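Long-range contacts in transcriptional repressor of the blcABC operon (Agrobacterium tumefaciens, PDB 3MQ0), which probably binds DNA as a transcription factor, repressing the blcABC operon of Agrobacterium tumefaciens, and is regulated through its own oligomerization: residues Y119-T124 and I236-I241; L219-A224 and E255-T260. All blocks are in the same frame, centred on the assembly; numbering follows the deposited sequence.

Contact 1 (Y119-T124 and I236-I241); sequences YTVTLT and IAISLI
The ring of Tyr119 has the carbonyl oxygen of Ser239 at its edge, near the ring plane, while Leu240 CB and Ile238 CD1 approach obliquely. Its CG stands anti to the carbonyl carbon (chi1 -43°), which lays the ring alongside Leu240, the two side chains pointing the same way with CD1 4.0 Å from Leu240 CB. Tyr119 CB rests on Ile238 CB at 3.9 Å. Ser239 O has no hydrogen-bond partner in the model, although it is buried. From Thr120 onward the segments run as antiparallel neighbours. Ser239 N gives its hydrogen to Thr120 O at 2.9 Å, and Thr122 and Ala237 exchange two bonds, each N-H to the other's oxygen, all three in the plane of the accepting carbonyl. These are central strands of the antiparallel sheet in the GAF-fold domain of this IclR-family repressor, with strands 130-137 and 218-226 on their outer sides. On one face Val121 meets two isoleucines of the other strand, one with each methyl: CG1, anti to the backbone N, crosses obliquely to Ile236 CG1 at 3.7 Å, and CG2 lies beside Ile238 CG2 at 4.1 Å. Phe106 of helix 102-110 packs over Val121 and Ile236. The other face carries Thr120, Thr122, Ala237 and Ser239. There a single water joins the two strands, held by Thr122 OG1 at 2.9 Å and Ser239 OG at 2.8 Å and donating to Thr120 O. Thr122 takes the crowded position for its hydroxyl, between backbone N and carbonyl carbon (chi1 53°), while Thr120 OG1 bonds instead to Ser139 OG.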
loop_
_atom_site.group_PDB
_atom_site.type_symbol
_atom_site.label_atom_id
_atom_site.label_comp_id
_atom_site.label_asym_id
_atom_site.label_seq_id
_atom_site.Cartn_x
_atom_site.Cartn_y
_atom_site.Cartn_z
ATOM N N TYR B 119 29.724 18.449 -6.258
ATOM C CA TYR B 119 29.499 18.384 -4.810
ATOM C C TYR B 119 29.489 16.985 -4.229
ATOM O O TYR B 119 29.091 16.015 -4.883
ATOM C CB TYR B 119 28.186 19.080 -4.434
ATOM C CG TYR B 119 28.010 20.384 -5.158
ATOM C CD1 TYR B 119 28.761 21.488 -4.816
ATOM C CD2 TYR B 119 27.105 20.503 -6.203
ATOM C CE1 TYR B 119 28.614 22.681 -5.485
ATOM C CE2 TYR B 119 26.959 21.689 -6.883
ATOM C CZ TYR B 119 27.710 22.774 -6.516
ATOM O OH TYR B 119 27.574 23.965 -7.194
ATOM N N THR B 120 29.887 16.904 -2.965
ATOM C CA THR B 120 29.715 15.680 -2.201
ATOM C C THR B 120 28.246 15.588 -1.808
ATOM O O THR B 120 27.679 16.547 -1.307
ATOM C CB THR B 120 30.584 15.695 -0.946
ATOM O OG1 THR B 120 31.966 15.667 -1.334
ATOM C CG2 THR B 120 30.269 14.497 -0.059
ATOM N N VAL B 121 27.630 14.432 -2.039
ATOM C CA VAL B 121 26.203 14.279 -1.762
ATOM C C VAL B 121 26.002 13.154 -0.770
ATOM O O VAL B 121 26.578 12.072 -0.939
ATOM C CB VAL B 121 25.429 13.906 -3.040
ATOM C CG1 VAL B 121 23.918 13.988 -2.792
ATOM C CG2 VAL B 121 25.844 14.806 -4.185
ATOM N N THR B 122 25.203 13.401 0.264
ATOM C CA THR B 122 24.964 12.388 1.289
ATOM C C THR B 122 23.489 12.055 1.364
ATOM O O THR B 122 22.641 12.851 0.974
ATOM C CB THR B 122 25.420 12.876 2.681
ATOM O OG1 THR B 122 24.799 14.138 2.953
ATOM C CG2 THR B 122 26.916 13.068 2.705
ATOM N N LEU B 123 23.201 10.860 1.862
ATOM C CA LEU B 123 21.837 10.388 2.059
ATOM C C LEU B 123 21.781 9.869 3.483
ATOM O O LEU B 123 22.618 9.050 3.877
ATOM C CB LEU B 123 21.548 9.231 1.111
ATOM C CG LEU B 123 20.177 8.544 1.205
ATOM C CD1 LEU B 123 19.117 9.500 0.697
ATOM C CD2 LEU B 123 20.175 7.222 0.400
ATOM N N THR B 124 20.797 10.331 4.248
ATOM C CA THR B 124 20.710 9.970 5.655
ATOM C C THR B 124 19.308 9.577 6.058
ATOM O O THR B 124 18.340 9.890 5.366
ATOM C CB THR B 124 21.093 11.147 6.555
ATOM O OG1 THR B 124 20.083 12.158 6.450
ATOM C CG2 THR B 124 22.448 11.713 6.165
ATOM N N ILE B 236 18.562 14.221 1.823
ATOM C CA ILE B 236 19.693 14.308 0.921
ATOM C C ILE B 236 20.351 15.672 1.116
ATOM O O ILE B 236 19.650 16.674 1.338
ATOM C CB ILE B 236 19.273 14.090 -0.545
ATOM C CG1 ILE B 236 20.480 14.139 -1.466
ATOM C CG2 ILE B 236 18.249 15.134 -1.017
ATOM C CD1 ILE B 236 20.116 13.834 -2.935
ATOM N N ALA B 237 21.678 15.721 1.059
ATOM C CA ALA B 237 22.359 17.017 1.192
ATOM C C ALA B 237 23.539 17.107 0.252
ATOM O O ALA B 237 24.145 16.104 -0.097
ATOM C CB ALA B 237 22.834 17.232 2.644
ATOM N N ILE B 238 23.883 18.321 -0.137
ATOM C CA ILE B 238 25.157 18.524 -0.794
ATOM C C ILE B 238 26.030 19.316 0.161
ATOM O O ILE B 238 25.530 20.110 0.961
ATOM C CB ILE B 238 25.011 19.247 -2.139
ATOM C CG1 ILE B 238 24.359 20.613 -1.944
ATOM C CG2 ILE B 238 24.187 18.394 -3.118
ATOM C CD1 ILE B 238 24.043 21.320 -3.265
ATOM N N SER B 239 27.328 19.108 0.082
ATOM C CA SER B 239 28.326 19.790 0.871
ATOM C C SER B 239 29.337 20.516 -0.013
ATOM O O SER B 239 29.738 19.999 -0.975
ATOM C CB SER B 239 29.097 18.781 1.704
ATOM O OG SER B 239 28.251 18.190 2.622
ATOM N N LEU B 240 29.720 21.709 0.392
ATOM C CA LEU B 240 30.721 22.459 -0.358
ATOM C C LEU B 240 31.467 23.390 0.577
ATOM O O LEU B 240 31.104 23.532 1.748
ATOM C CB LEU B 240 30.066 23.264 -1.485
ATOM C CG LEU B 240 28.909 24.178 -1.077
ATOM C CD1 LEU B 240 28.848 25.390 -1.978
ATOM C CD2 LEU B 240 27.585 23.407 -1.130
ATOM N N ILE B 241 32.520 24.016 0.060
ATOM C CA ILE B 241 33.262 25.005 0.824
ATOM C C ILE B 241 32.458 26.306 0.904
ATOM O O ILE B 241 32.108 26.894 -0.119
ATOM C CB ILE B 241 34.629 25.279 0.183
ATOM C CG1 ILE B 241 35.466 24.000 0.180
ATOM C CG2 ILE B 241 35.345 26.410 0.916
ATOM C CD1 ILE B 241 35.726 23.444 1.567
HETATM O O HOH W 1 26.652 16.065 1.726
#

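Contact 2 (L219-A224 and E255-T260)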
loop_
_atom_site.group_PDB
_atom_site.type_symbol
_atom_site.label_atom_id
_atom_site.label_comp_id
_atom_site.label_asym_id
_atom_site.label_seq_id
_atom_site.Cartn_x
_atom_site.Cartn_y
_atom_site.Cartn_z
ATOM N N LEU B 219 29.759 24.080 4.262
ATOM C CA LEU B 219 28.358 24.451 4.118
ATOM C C LEU B 219 27.592 23.295 3.487
ATOM O O LEU B 219 28.052 22.732 2.498
ATOM C CB LEU B 219 28.275 25.692 3.228
ATOM C CG LEU B 219 26.943 25.932 2.536
ATOM C CD1 LEU B 219 26.035 26.586 3.526
ATOM C CD2 LEU B 219 27.154 26.820 1.312
ATOM N N CYS B 220 26.453 22.911 4.070
ATOM C CA CYS B 220 25.604 21.887 3.479
ATOM C C CYS B 220 24.201 22.422 3.201
ATOM O O CYS B 220 23.695 23.296 3.912
ATOM C CB CYS B 220 25.491 20.650 4.378
ATOM S SG CYS B 220 27.094 20.058 4.979
ATOM N N ILE B 221 23.580 21.877 2.164
ATOM C CA ILE B 221 22.222 22.236 1.787
ATOM C C ILE B 221 21.419 20.946 1.736
ATOM O O ILE B 221 21.858 19.982 1.093
ATOM C CB ILE B 221 22.227 22.880 0.392
ATOM C CG1 ILE B 221 23.191 24.071 0.403
ATOM C CG2 ILE B 221 20.826 23.301 0.000
ATOM C CD1 ILE B 221 23.505 24.622 -0.974
ATOM N N GLY B 222 20.258 20.910 2.402
ATOM C CA GLY B 222 19.509 19.661 2.528
ATOM C C GLY B 222 18.097 19.703 1.986
ATOM O O GLY B 222 17.497 20.770 1.914
ATOM N N ALA B 223 17.570 18.542 1.601
ATOM C CA ALA B 223 16.175 18.427 1.187
ATOM C C ALA B 223 15.598 17.082 1.622
ATOM O O ALA B 223 16.333 16.131 1.890
ATOM C CB ALA B 223 16.047 18.577 -0.326
ATOM N N ALA B 224 14.274 16.994 1.667
ATOM C CA ALA B 224 13.616 15.801 2.171
ATOM C C ALA B 224 13.248 14.826 1.054
ATOM O O ALA B 224 12.796 15.225 -0.013
ATOM C CB ALA B 224 12.354 16.182 2.939
ATOM N N GLU B 255 16.954 25.322 -4.125
ATOM C CA GLU B 255 15.774 25.049 -4.939
ATOM C C GLU B 255 16.026 23.888 -5.911
ATOM O O GLU B 255 15.144 23.043 -6.108
ATOM C CB GLU B 255 15.292 26.305 -5.670
ATOM C CG GLU B 255 14.139 26.080 -6.648
ATOM C CD GLU B 255 12.773 25.830 -5.979
ATOM O OE1 GLU B 255 12.678 25.855 -4.730
ATOM O OE2 GLU B 255 11.783 25.621 -6.728
ATOM N N GLU B 256 17.223 23.831 -6.501
ATOM C CA GLU B 256 17.575 22.696 -7.350
ATOM C C GLU B 256 17.537 21.398 -6.537
ATOM O O GLU B 256 17.013 20.383 -6.998
ATOM C CB GLU B 256 18.964 22.862 -7.989
ATOM C CG GLU B 256 19.084 24.057 -8.944
ATOM C CD GLU B 256 18.112 24.000 -10.108
ATOM O OE1 GLU B 256 18.123 23.003 -10.872
ATOM O OE2 GLU B 256 17.333 24.965 -10.258
ATOM N N LEU B 257 18.106 21.415 -5.335
ATOM C CA LEU B 257 18.059 20.217 -4.500
ATOM C C LEU B 257 16.632 19.818 -4.092
ATOM O O LEU B 257 16.318 18.633 -4.037
ATOM C CB LEU B 257 18.926 20.371 -3.261
ATOM C CG LEU B 257 19.242 19.048 -2.545
ATOM C CD1 LEU B 257 19.978 18.072 -3.439
ATOM C CD2 LEU B 257 20.043 19.330 -1.294
ATOM N N ARG B 258 15.783 20.804 -3.812
ATOM C CA ARG B 258 14.394 20.533 -3.441
ATOM C C ARG B 258 13.687 19.727 -4.529
ATOM O O ARG B 258 13.003 18.729 -4.239
ATOM C CB ARG B 258 13.619 21.840 -3.146
ATOM C CG ARG B 258 12.184 21.600 -2.675
ATOM C CD ARG B 258 11.369 22.900 -2.606
ATOM N NE ARG B 258 11.051 23.450 -3.931
ATOM C CZ ARG B 258 10.024 23.059 -4.683
ATOM N NH1 ARG B 258 9.204 22.109 -4.252
ATOM N NH2 ARG B 258 9.818 23.622 -5.874
ATOM N N THR B 259 13.856 20.143 -5.783
ATOM C CA THR B 259 13.183 19.464 -6.883
ATOM C C THR B 259 13.834 18.115 -7.230
ATOM O O THR B 259 13.156 17.176 -7.657
ATOM C CB THR B 259 13.079 20.357 -8.129
ATOM O OG1 THR B 259 14.376 20.841 -8.479
ATOM C CG2 THR B 259 12.166 21.556 -7.837
ATOM N N THR B 260 15.146 18.038 -7.066
ATOM C CA THR B 260 15.874 16.776 -7.211
ATOM C C THR B 260 15.340 15.769 -6.202
ATOM O O THR B 260 15.085 14.608 -6.538
ATOM C CB THR B 260 17.402 16.984 -6.967
ATOM O OG1 THR B 260 17.947 17.766 -8.037
ATOM C CG2 THR B 260 18.139 15.638 -6.881
#
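Glu256 O is gripped by two hydrogens from one residue: Thr260 N, 3.0 Å from Glu256 O in the ordinary helical bond, and Thr260 OG1, also 3.0 Å from it. The hydroxyl comes in from above the carbonyl plane; the side chain turns back on its own helix and adds a second bond to the carbonyl its N-H already uses. That helix, 247-267, lies against the antiparallel sheet of the GAF-fold domain, and the contact is where it packs on strand 218-226. The short segments run roughly the same way, 29° apart, with their axes 7.4 Å from each other at closest approach. No hydrogen bond crosses between them; Leu257 and two side chains of the strand make most of the join. Leu257 CG stands anti to the backbone N (chi1 -164°), which sends the branch toward the strand. Its CD2 presses on the backbone of Ile221, 3.1 Å from Ile221 O, a tight approach, with Ile221 CG2 to one side at 4.2 Å. Farther along the strand, Ala223 points its methyl into the helix, with CB 3.9 Å from Leu257 CG and 4.0 Å from Arg258 CA. The small residue lets the backbones come close here: Ala223 and Arg258 have their CA atoms 5.4 Å apart. Ile250, Leu253 and Ala261 of the same helix extend the apolar seam, the first two against Ile221 and the last against Ala223. Arg258 itself leads its end away from the strand and holds Glu255 side-on in a salt bridge within the helix, NE to OE1 and NH2 to OE2. Both carboxylate oxygens are met from above their plane but lie close to the guanidinium plane, so the groups are not coplanar; the NH2 to OE2 bond is nearly straight, at 174°.

The centres of contacts 1 and 2 lie 9 Å apart in the GAF-fold domain, and the two meet directly because strands 232-241 and 218-226 are neighbours in one antiparallel sheet. Probable hydrogen bonds from Ala223 N to Ile236 O and from Leu240 N to Leu219 O tie them together. Along the chain the segments alternate: 119-124, then 219-224, then 236-241, then 255-260. The chain thus runs from strand 218-226 through strand 232-241 into helix 247-267, which returns to pack on the first of these strands. Contact 1 brings in strand 120-127, so the sheet joins a strand from early in the domain to the strand-strand-helix run near its end.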